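Local structure of teicoplanin pseudoaglycone deacetylases Orf2 (Actinoplanes teichomyceticus, 3DFF) at residues 156-161 and 189-194; 84-89 and 219-224; 61-66 and 230-235. The protein acts as a zinc-dependent deacetylase on teicoplanin pseudoaglycone, in the biosynthetic pathway of the lipoglycopeptide antibiotic teicoplanin. All blocks are in the same frame, centred on the assembly; numbering follows the deposited sequence.

Overall arrangement
The three contacts lie at three separate places on an alpha/beta fold built round a mixed sheet, with centres 20 to 22 Å apart and no direct touch; nearest atoms between any two are about 7 or 8 Å apart. Contact 1 lies nearest the zinc held by His-16, Asp-19 and His-164, the side chain of Tyr-190 passing about 4 Å from the ion. Contact 3 is on another side of the site: the Gln-232 side chain is about 8 Å from the zinc. Contact 2 is more remote, the side chain of Lys-222 lying about 14 Å from the bound zinc ion. Contacts 2 and 3 are tied through sequence, since helices 54-62 and 71-85 are consecutive, as are helices 216-226 and 233-237.

Contact 1 (156-161 and 189-194); sequences AAIGEH and PYAVFK
The phenol ring of Tyr-190 takes the carbonyl of Ile-158 over one face, with Ile-158 O 3.5 Å from Tyr-190 CG. Gly-159 CA comes in obliquely, 3.8 Å from Tyr-190 CD1. The hydroxyl at the far end of the ring reaches the imidazole of His-161, again obliquely: Tyr-190 OH is 3.7 Å from His-161 ND1, a van der Waals approach, and almost as near to His-161 CB. His-161 has CG anti to its backbone N (chi1 -174°), and beyond CB its side chain turns away from the 189-194 segment. The Tyr-190 position described is one of two modelled.

The backbone that meets the ring is a type II beta turn from Ala-157 to Glu-160, closed by Glu-160 N to Ala-157 O at 3.0 Å. Gly-159 occupies its third position at a phi of 99°, and without a side chain its CA can lie directly against the phenol. Beside the ring the contact becomes aliphatic. Ile-158 CG2 rests against both Ala-191 CA, at 3.9 Å, and Lys-194 CB, at 3.8 Å. A bend at chi2 (-74°) turns the lysine chain, while Lys-194 CG stays 4.0 Å from Gly-159 CA. No hydrogen bond crosses between the two segments; they meet by van der Waals packing.

His-161 also meets the ring of His-16 edge-to-face, and Tyr-190 meets that of His-164 in the same way; both partners are zinc ligands, so this contact forms part of the wall of the metal site. In the fold, 156-161 leads from strand 151-155 to helix 162-178, with His-161 at its N-cap position, while 189-194 follows strand 182-185 and packs against helix 243-254.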
loop_
_atom_site.group_PDB
_atom_site.type_symbol
_atom_site.label_atom_id
_atom_site.label_comp_id
_atom_site.label_asym_id
_atom_site.label_seq_id
_atom_site.Cartn_x
_atom_site.Cartn_y
_atom_site.Cartn_z
ATOM N N ALA A 156 5.752 4.805 1.525
ATOM C CA ALA A 156 6.856 5.566 0.948
ATOM C C ALA A 156 6.979 5.419 -0.578
ATOM O O ALA A 156 7.645 6.232 -1.217
ATOM C CB ALA A 156 8.184 5.136 1.611
ATOM N N ALA A 157 6.353 4.383 -1.136
ATOM C CA ALA A 157 6.467 4.030 -2.554
ATOM C C ALA A 157 7.896 3.619 -2.928
ATOM O O ALA A 157 8.338 3.821 -4.050
ATOM C CB ALA A 157 5.923 5.148 -3.503
ATOM N N ILE A 158 8.595 3.007 -1.978
ATOM C CA ILE A 158 9.813 2.268 -2.320
ATOM C C ILE A 158 9.415 1.182 -3.322
ATOM O O ILE A 158 8.398 0.500 -3.145
ATOM C CB ILE A 158 10.454 1.690 -1.056
ATOM C CG1 ILE A 158 10.996 2.829 -0.187
ATOM C CG2 ILE A 158 11.577 0.676 -1.391
ATOM C CD1 ILE A 158 11.212 2.439 1.279
ATOM N N GLY A 159 10.198 1.055 -4.400
ATOM C CA GLY A 159 9.849 0.130 -5.474
ATOM C C GLY A 159 9.177 0.796 -6.661
ATOM O O GLY A 159 9.031 0.176 -7.717
ATOM N N GLU A 160 8.733 2.043 -6.461
ATOM C CA GLU A 160 8.253 2.939 -7.530
ATOM C C GLU A 160 7.012 2.435 -8.287
ATOM O O GLU A 160 6.815 2.788 -9.461
ATOM C CB GLU A 160 9.395 3.298 -8.512
ATOM C CG GLU A 160 10.592 4.015 -7.857
ATOM C CD GLU A 160 11.744 4.303 -8.823
ATOM O OE1 GLU A 160 12.906 4.339 -8.361
ATOM O OE2 GLU A 160 11.501 4.503 -10.027
ATOM N N HIS A 161 6.164 1.631 -7.635
ATOM C CA HIS A 161 4.922 1.203 -8.290
ATOM C C HIS A 161 4.070 2.463 -8.502
ATOM O O HIS A 161 3.849 3.241 -7.552
ATOM C CB HIS A 161 4.139 0.181 -7.471
ATOM C CG HIS A 161 2.940 -0.360 -8.190
ATOM N ND1 HIS A 161 2.829 -1.683 -8.563
ATOM C CD2 HIS A 161 1.802 0.246 -8.611
ATOM C CE1 HIS A 161 1.674 -1.867 -9.179
ATOM N NE2 HIS A 161 1.036 -0.709 -9.231
ATOM N N PRO A 189 7.091 -6.280 0.716
ATOM C CA PRO A 189 8.510 -6.657 0.851
ATOM C C PRO A 189 9.478 -5.887 -0.053
ATOM O O PRO A 189 10.669 -6.178 -0.037
ATOM C CB PRO A 189 8.488 -8.135 0.451
ATOM C CG PRO A 189 7.433 -8.189 -0.616
ATOM C CD PRO A 189 6.364 -7.200 -0.172
ATOM N N TYR A 190 8.986 -4.888 -0.785
ATOM C CA TYR A 190 9.775 -4.113 -1.767
ATOM C C TYR A 190 11.129 -3.673 -1.242
ATOM O O TYR A 190 12.132 -3.693 -1.954
ATOM C CB TYR A 190 9.048 -2.824 -2.141
ATOM C CG TYR A 190 7.903 -2.943 -3.107
ATOM C CD1 TYR A 190 8.131 -3.058 -4.478
ATOM C CD2 TYR A 190 6.581 -2.876 -2.655
ATOM C CE1 TYR A 190 7.070 -3.128 -5.377
ATOM C CE2 TYR A 190 5.510 -2.940 -3.548
ATOM C CZ TYR A 190 5.766 -3.059 -4.902
ATOM O OH TYR A 190 4.716 -3.119 -5.782
ATOM N N ALA A 191 11.147 -3.235 0.009
ATOM C CA ALA A 191 12.355 -2.634 0.585
ATOM C C ALA A 191 13.484 -3.651 0.746
ATOM O O ALA A 191 14.641 -3.274 0.961
ATOM C CB ALA A 191 12.041 -1.976 1.897
ATOM N N VAL A 192 13.152 -4.931 0.664
ATOM C CA VAL A 192 14.165 -5.989 0.782
ATOM C C VAL A 192 15.009 -6.014 -0.502
ATOM O O VAL A 192 16.167 -6.462 -0.495
ATOM C CB VAL A 192 13.504 -7.375 1.102
ATOM C CG1 VAL A 192 14.529 -8.526 1.096
ATOM C CG2 VAL A 192 12.800 -7.329 2.449
ATOM N N PHE A 193 14.443 -5.495 -1.588
ATOM C CA PHE A 193 15.091 -5.525 -2.906
ATOM C C PHE A 193 15.444 -4.169 -3.501
ATOM O O PHE A 193 15.941 -4.121 -4.628
ATOM C CB PHE A 193 14.208 -6.233 -3.936
ATOM C CG PHE A 193 13.633 -7.506 -3.465
ATOM C CD1 PHE A 193 14.398 -8.672 -3.459
ATOM C CD2 PHE A 193 12.317 -7.559 -3.037
ATOM C CE1 PHE A 193 13.859 -9.876 -3.016
ATOM C CE2 PHE A 193 11.769 -8.750 -2.593
ATOM C CZ PHE A 193 12.542 -9.917 -2.583
ATOM N N LYS A 194 15.172 -3.080 -2.777
ATOM C CA LYS A 194 15.415 -1.718 -3.293
ATOM C C LYS A 194 16.227 -0.861 -2.329
ATOM O O LYS A 194 16.260 -1.137 -1.126
ATOM C CB LYS A 194 14.091 -1.028 -3.630
ATOM C CG LYS A 194 13.210 -1.786 -4.600
ATOM C CD LYS A 194 13.752 -1.721 -6.025
ATOM C CE LYS A 194 12.963 -2.617 -6.954
ATOM N NZ LYS A 194 13.418 -2.409 -8.362
#

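Contact 2 (84-89 and 219-224); sequences DHLRVA and RSQKFQ
His-85 holds CG anti to its backbone N (chi1 -163°), which swings the imidazole out to Gln-224, and Gln-221 likewise has CG anti to N (chi1 -168°) and runs extended toward the backbone of His-85. Two hydrogen bonds result, one from each side of the contact. Gln-221 NE2 donates to His-85 O at 3.0 Å, nearly straight (171° at the hydrogen). The donor lies in the carbonyl plane, on a lone pair, and the acceptor in turn lies almost exactly in the amide plane. The other bond goes from His-85 NE2 to Gln-224 OE1, a short 2.7 Å. Here too the donor sits on a lone pair in the carbonyl plane and the acceptor lies close to the ring plane, even though the ring and amide planes are twisted well apart. On the same ring, His-85 CD2 is 3.7 Å from Gln-221 O, which lies at the ring edge near its plane.

The gripped carbonyl is at the C-terminal end of helix 71-85, which finishes in a Schellman motif: Arg-87 has positive phi and its N bonds back to Asp-84 O at 2.9 Å. The glutamine amide from helix 216-226 thus supplies a donor to a carbonyl of this last turn, where the negative end of the helix dipole would favour a donor.

Apolar contact fills in beside the polar pair. Leu-86 CD2 lies 3.9 Å from Gln-221 CG, and the leucine side chain also packs on helix 19-33, where it meets Val-21 and Ala-29. Lys-222 lends its CA to Leu-86 CD2 at 4.1 Å, while its ammonium group reaches away to a salt bridge with Glu-262 and further bonds to Tyr-260 OH and Leu-22 O.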
loop_
_atom_site.group_PDB
_atom_site.type_symbol
_atom_site.label_atom_id
_atom_site.label_comp_id
_atom_site.label_asym_id
_atom_site.label_seq_id
_atom_site.Cartn_x
_atom_site.Cartn_y
_atom_site.Cartn_z
ATOM N N ASP A 84 -9.794 -7.617 9.844
ATOM C CA ASP A 84 -10.565 -8.209 10.968
ATOM C C ASP A 84 -9.621 -8.952 11.923
ATOM O O ASP A 84 -9.777 -8.869 13.145
ATOM C CB ASP A 84 -11.628 -9.200 10.474
ATOM C CG ASP A 84 -12.878 -8.534 9.912
ATOM O OD1 ASP A 84 -13.037 -7.309 10.001
ATOM O OD2 ASP A 84 -13.725 -9.294 9.372
ATOM N N HIS A 85 -8.628 -9.658 11.375
ATOM C CA HIS A 85 -7.677 -10.389 12.219
ATOM C C HIS A 85 -6.833 -9.465 13.087
ATOM O O HIS A 85 -6.505 -9.822 14.238
ATOM C CB HIS A 85 -6.782 -11.316 11.398
ATOM C CG HIS A 85 -6.099 -12.364 12.225
ATOM N ND1 HIS A 85 -6.754 -13.483 12.699
ATOM C CD2 HIS A 85 -4.824 -12.453 12.676
ATOM C CE1 HIS A 85 -5.909 -14.218 13.401
ATOM N NE2 HIS A 85 -4.732 -13.616 13.404
ATOM N N LEU A 86 -6.482 -8.293 12.548
ATOM C CA LEU A 86 -5.753 -7.239 13.289
ATOM C C LEU A 86 -6.677 -6.443 14.207
ATOM O O LEU A 86 -6.234 -5.541 14.938
ATOM C CB LEU A 86 -5.039 -6.278 12.329
ATOM C CG LEU A 86 -3.980 -6.890 11.416
ATOM C CD1 LEU A 86 -3.390 -5.804 10.519
ATOM C CD2 LEU A 86 -2.881 -7.522 12.259
ATOM N N ARG A 87 -7.965 -6.782 14.118
ATOM C CA ARG A 87 -9.062 -6.149 14.850
ATOM C C ARG A 87 -9.204 -4.669 14.488
ATOM O O ARG A 87 -9.465 -3.819 15.334
ATOM C CB ARG A 87 -8.938 -6.424 16.368
ATOM C CG ARG A 87 -8.650 -7.902 16.663
ATOM C CD ARG A 87 -8.553 -8.173 18.161
ATOM N NE ARG A 87 -9.871 -8.437 18.728
ATOM C CZ ARG A 87 -10.240 -9.596 19.274
ATOM N NH1 ARG A 87 -9.381 -10.606 19.353
ATOM N NH2 ARG A 87 -11.470 -9.736 19.759
ATOM N N VAL A 88 -9.038 -4.365 13.198
ATOM C CA VAL A 88 -9.144 -2.980 12.705
ATOM C C VAL A 88 -10.182 -2.833 11.557
ATOM O O VAL A 88 -10.510 -3.812 10.887
ATOM C CB VAL A 88 -7.763 -2.386 12.255
ATOM C CG1 VAL A 88 -6.710 -2.493 13.357
ATOM C CG2 VAL A 88 -7.264 -3.074 10.994
ATOM N N ALA A 89 -10.662 -1.606 11.349
ATOM C CA ALA A 89 -11.695 -1.282 10.336
ATOM C C ALA A 89 -11.105 -1.103 8.937
ATOM O O ALA A 89 -9.936 -0.726 8.787
ATOM C CB ALA A 89 -12.442 -0.003 10.737
ATOM N N ARG A 219 3.845 -9.524 16.128
ATOM C CA ARG A 219 4.469 -10.093 14.942
ATOM C C ARG A 219 3.641 -11.274 14.461
ATOM O O ARG A 219 3.383 -11.413 13.264
ATOM C CB ARG A 219 5.917 -10.527 15.219
ATOM C CG ARG A 219 6.552 -11.305 14.063
ATOM C CD ARG A 219 7.836 -12.022 14.480
ATOM N NE ARG A 219 8.230 -13.084 13.548
ATOM C CZ ARG A 219 7.740 -14.329 13.525
ATOM N NH1 ARG A 219 6.783 -14.716 14.368
ATOM N NH2 ARG A 219 8.185 -15.194 12.622
ATOM N N SER A 220 3.230 -12.132 15.397
ATOM C CA SER A 220 2.456 -13.303 15.048
ATOM C C SER A 220 1.141 -12.864 14.392
ATOM O O SER A 220 0.718 -13.440 13.392
ATOM C CB SER A 220 2.186 -14.161 16.295
ATOM O OG SER A 220 1.478 -15.337 15.948
ATOM N N GLN A 221 0.530 -11.830 14.957
ATOM C CA GLN A 221 -0.772 -11.359 14.492
ATOM C C GLN A 221 -0.631 -10.793 13.084
ATOM O O GLN A 221 -1.399 -11.149 12.188
ATOM C CB GLN A 221 -1.317 -10.313 15.453
ATOM C CG GLN A 221 -2.773 -9.975 15.232
ATOM C CD GLN A 221 -3.287 -9.000 16.258
ATOM O OE1 GLN A 221 -2.526 -8.479 17.091
ATOM N NE2 GLN A 221 -4.593 -8.745 16.221
ATOM N N LYS A 222 0.379 -9.949 12.892
ATOM C CA LYS A 222 0.700 -9.416 11.566
ATOM C C LYS A 222 0.866 -10.547 10.550
ATOM O O LYS A 222 0.235 -10.546 9.496
ATOM C CB LYS A 222 1.984 -8.593 11.602
ATOM C CG LYS A 222 2.356 -8.012 10.206
ATOM C CD LYS A 222 3.744 -7.360 10.204
ATOM C CE LYS A 222 4.135 -6.943 8.783
ATOM N NZ LYS A 222 5.267 -5.960 8.747
ATOM N N PHE A 223 1.752 -11.499 10.839
ATOM C CA PHE A 223 2.038 -12.578 9.895
ATOM C C PHE A 223 0.812 -13.442 9.602
ATOM O O PHE A 223 0.607 -13.838 8.461
ATOM C CB PHE A 223 3.237 -13.429 10.372
ATOM C CG PHE A 223 4.585 -12.733 10.250
ATOM C CD1 PHE A 223 4.690 -11.385 9.901
ATOM C CD2 PHE A 223 5.756 -13.444 10.516
ATOM C CE1 PHE A 223 5.948 -10.746 9.806
ATOM C CE2 PHE A 223 7.007 -12.825 10.429
ATOM C CZ PHE A 223 7.110 -11.479 10.077
ATOM N N GLN A 224 -0.007 -13.721 10.626
ATOM C CA GLN A 224 -1.267 -14.443 10.421
ATOM C C GLN A 224 -2.184 -13.625 9.498
ATOM O O GLN A 224 -2.849 -14.184 8.638
ATOM C CB GLN A 224 -1.975 -14.709 11.751
ATOM C CG GLN A 224 -1.338 -15.819 12.577
ATOM C CD GLN A 224 -1.725 -15.776 14.042
ATOM O OE1 GLN A 224 -2.660 -15.079 14.443
ATOM N NE2 GLN A 224 -0.992 -16.527 14.858
#

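Contact 3 (61-66 and 230-235); sequences TIWGLA and SSQMVL
Trp-63 has NE2 of Gln-232 over one face of its indole, toward the rim and 3.2 Å from Trp-63 NE1, with the amide steeply inclined to the ring (63°). Both nitrogens are donors, so this pair is no hydrogen bond. A bend at chi2 (-58°) turns CD of Gln-232, whose side chain runs beside that of Trp-63 and points the same way; its NE2 donates to Ser-231 OG at 3.0 Å. That hydroxyl is also bonded to Glu-78 on helix 71-85. Leu-235 CD2 meets the edge of the indole near its plane, 3.6 Å from Trp-63 NE1, while the other methyl, CD1, touches Ile-62 CG2 at 4.0 Å.

This is the end of helix 54-62, closed by a Schellman motif with Gly-64 as its C-prime residue, set against residues 230-235, which include part of helix 233-237. Where they meet, the backbones come very close: Trp-63 CA makes a CA-H...O contact with Ser-231 O at 3.3 Å, and Ser-231 CA returns one to Trp-63 O. A bridging water donates to Ile-62 O and, at 2.6 Å, to Ser-231 O, and accepts from Leu-235 N at 3.0 Å. Arg-75 adds a cation-pi contact to the indole. The Trp-63 side chain lies about 5 Å (nearest atoms) from that of Asp-97, seen to bind zinc in a crystal structure of this protein, though no such zinc is bound to it in this model.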
loop_
_atom_site.group_PDB
_atom_site.type_symbol
_atom_site.label_atom_id
_atom_site.label_comp_id
_atom_site.label_asym_id
_atom_site.label_seq_id
_atom_site.Cartn_x
_atom_site.Cartn_y
_atom_site.Cartn_z
ATOM N N THR A 61 -4.506 -15.242 -12.997
ATOM C CA THR A 61 -3.977 -16.603 -12.969
ATOM C C THR A 61 -2.882 -16.777 -11.910
ATOM O O THR A 61 -2.869 -17.784 -11.188
ATOM C CB THR A 61 -3.476 -17.015 -14.372
ATOM O OG1 THR A 61 -4.608 -17.067 -15.264
ATOM C CG2 THR A 61 -2.798 -18.381 -14.322
ATOM N N ILE A 62 -1.994 -15.786 -11.791
ATOM C CA ILE A 62 -0.922 -15.804 -10.797
ATOM C C ILE A 62 -1.520 -15.761 -9.379
ATOM O O ILE A 62 -0.970 -16.355 -8.432
ATOM C CB ILE A 62 0.066 -14.639 -11.056
ATOM C CG1 ILE A 62 0.931 -14.980 -12.280
ATOM C CG2 ILE A 62 0.930 -14.342 -9.832
ATOM C CD1 ILE A 62 1.673 -13.779 -12.853
ATOM N N TRP A 63 -2.671 -15.102 -9.258
ATOM C CA TRP A 63 -3.385 -14.974 -7.984
ATOM C C TRP A 63 -4.268 -16.180 -7.672
ATOM O O TRP A 63 -5.015 -16.168 -6.690
ATOM C CB TRP A 63 -4.248 -13.710 -7.994
ATOM C CG TRP A 63 -3.454 -12.443 -8.024
ATOM C CD1 TRP A 63 -2.153 -12.271 -7.645
ATOM C CD2 TRP A 63 -3.938 -11.151 -8.407
ATOM N NE1 TRP A 63 -1.792 -10.953 -7.789
ATOM C CE2 TRP A 63 -2.872 -10.243 -8.252
ATOM C CE3 TRP A 63 -5.176 -10.676 -8.860
ATOM C CZ2 TRP A 63 -3.002 -8.885 -8.541
ATOM C CZ3 TRP A 63 -5.306 -9.342 -9.153
ATOM C CH2 TRP A 63 -4.218 -8.454 -9.001
ATOM N N GLY A 64 -4.184 -17.216 -8.504
ATOM C CA GLY A 64 -4.958 -18.438 -8.263
ATOM C C GLY A 64 -6.423 -18.360 -8.624
ATOM O O GLY A 64 -7.246 -19.118 -8.082
ATOM N N LEU A 65 -6.752 -17.461 -9.550
ATOM C CA LEU A 65 -8.103 -17.254 -10.027
ATOM C C LEU A 65 -8.187 -17.595 -11.502
ATOM O O LEU A 65 -7.172 -17.728 -12.175
ATOM C CB LEU A 65 -8.535 -15.798 -9.813
ATOM C CG LEU A 65 -8.463 -15.285 -8.369
ATOM C CD1 LEU A 65 -8.788 -13.799 -8.299
ATOM C CD2 LEU A 65 -9.390 -16.105 -7.470
ATOM N N ALA A 66 -9.400 -17.743 -11.994
ATOM C CA ALA A 66 -9.635 -17.863 -13.417
ATOM C C ALA A 66 -9.426 -16.478 -14.054
ATOM O O ALA A 66 -9.583 -15.460 -13.365
ATOM C CB ALA A 66 -11.035 -18.349 -13.652
ATOM N N SER A 230 -4.598 -14.760 0.514
ATOM C CA SER A 230 -4.238 -16.031 -0.139
ATOM C C SER A 230 -3.759 -15.800 -1.557
ATOM O O SER A 230 -2.807 -16.431 -2.001
ATOM C CB SER A 230 -5.428 -16.981 -0.183
ATOM O OG SER A 230 -5.981 -17.143 1.104
ATOM N N SER A 231 -4.410 -14.875 -2.260
ATOM C CA SER A 231 -4.098 -14.643 -3.674
ATOM C C SER A 231 -2.657 -14.179 -3.898
ATOM O O SER A 231 -2.097 -14.368 -4.974
ATOM C CB SER A 231 -5.053 -13.594 -4.251
ATOM O OG SER A 231 -4.920 -12.370 -3.564
ATOM N N GLN A 232 -2.070 -13.565 -2.876
ATOM C CA GLN A 232 -0.754 -12.964 -2.974
ATOM C C GLN A 232 0.365 -13.846 -2.453
ATOM O O GLN A 232 1.532 -13.534 -2.651
ATOM C CB GLN A 232 -0.743 -11.639 -2.210
ATOM C CG GLN A 232 -1.847 -10.688 -2.631
ATOM C CD GLN A 232 -1.802 -10.339 -4.108
ATOM O OE1 GLN A 232 -0.771 -9.870 -4.622
ATOM N NE2 GLN A 232 -2.925 -10.546 -4.803
HETATM N N MSE A 233 0.021 -14.947 -1.797
HETATM C CA MSE A 233 1.050 -15.757 -1.149
HETATM C C MSE A 233 2.141 -16.280 -2.094
HETATM O O MSE A 233 3.335 -16.120 -1.811
HETATM C CB MSE A 233 0.432 -16.872 -0.306
HETATM C CG MSE A 233 -0.088 -16.407 1.072
HETATM SE SE MSE A 233 1.048 -15.101 2.039
HETATM C CE MSE A 233 0.081 -13.472 1.523
ATOM N N VAL A 234 1.750 -16.876 -3.220
ATOM C CA VAL A 234 2.746 -17.430 -4.153
ATOM C C VAL A 234 3.663 -16.318 -4.663
ATOM O O VAL A 234 4.888 -16.453 -4.644
ATOM C CB VAL A 234 2.091 -18.241 -5.314
ATOM C CG1 VAL A 234 3.136 -18.675 -6.353
ATOM C CG2 VAL A 234 1.352 -19.453 -4.757
ATOM N N LEU A 235 3.059 -15.207 -5.075
ATOM C CA LEU A 235 3.788 -14.036 -5.559
ATOM C C LEU A 235 4.757 -13.475 -4.514
ATOM O O LEU A 235 5.903 -13.171 -4.831
ATOM C CB LEU A 235 2.777 -12.967 -5.982
ATOM C CG LEU A 235 3.101 -11.799 -6.912
ATOM C CD1 LEU A 235 3.854 -12.263 -8.142
ATOM C CD2 LEU A 235 1.781 -11.142 -7.306
HETATM O O HOH W 1 0.198 -15.228 -5.838
#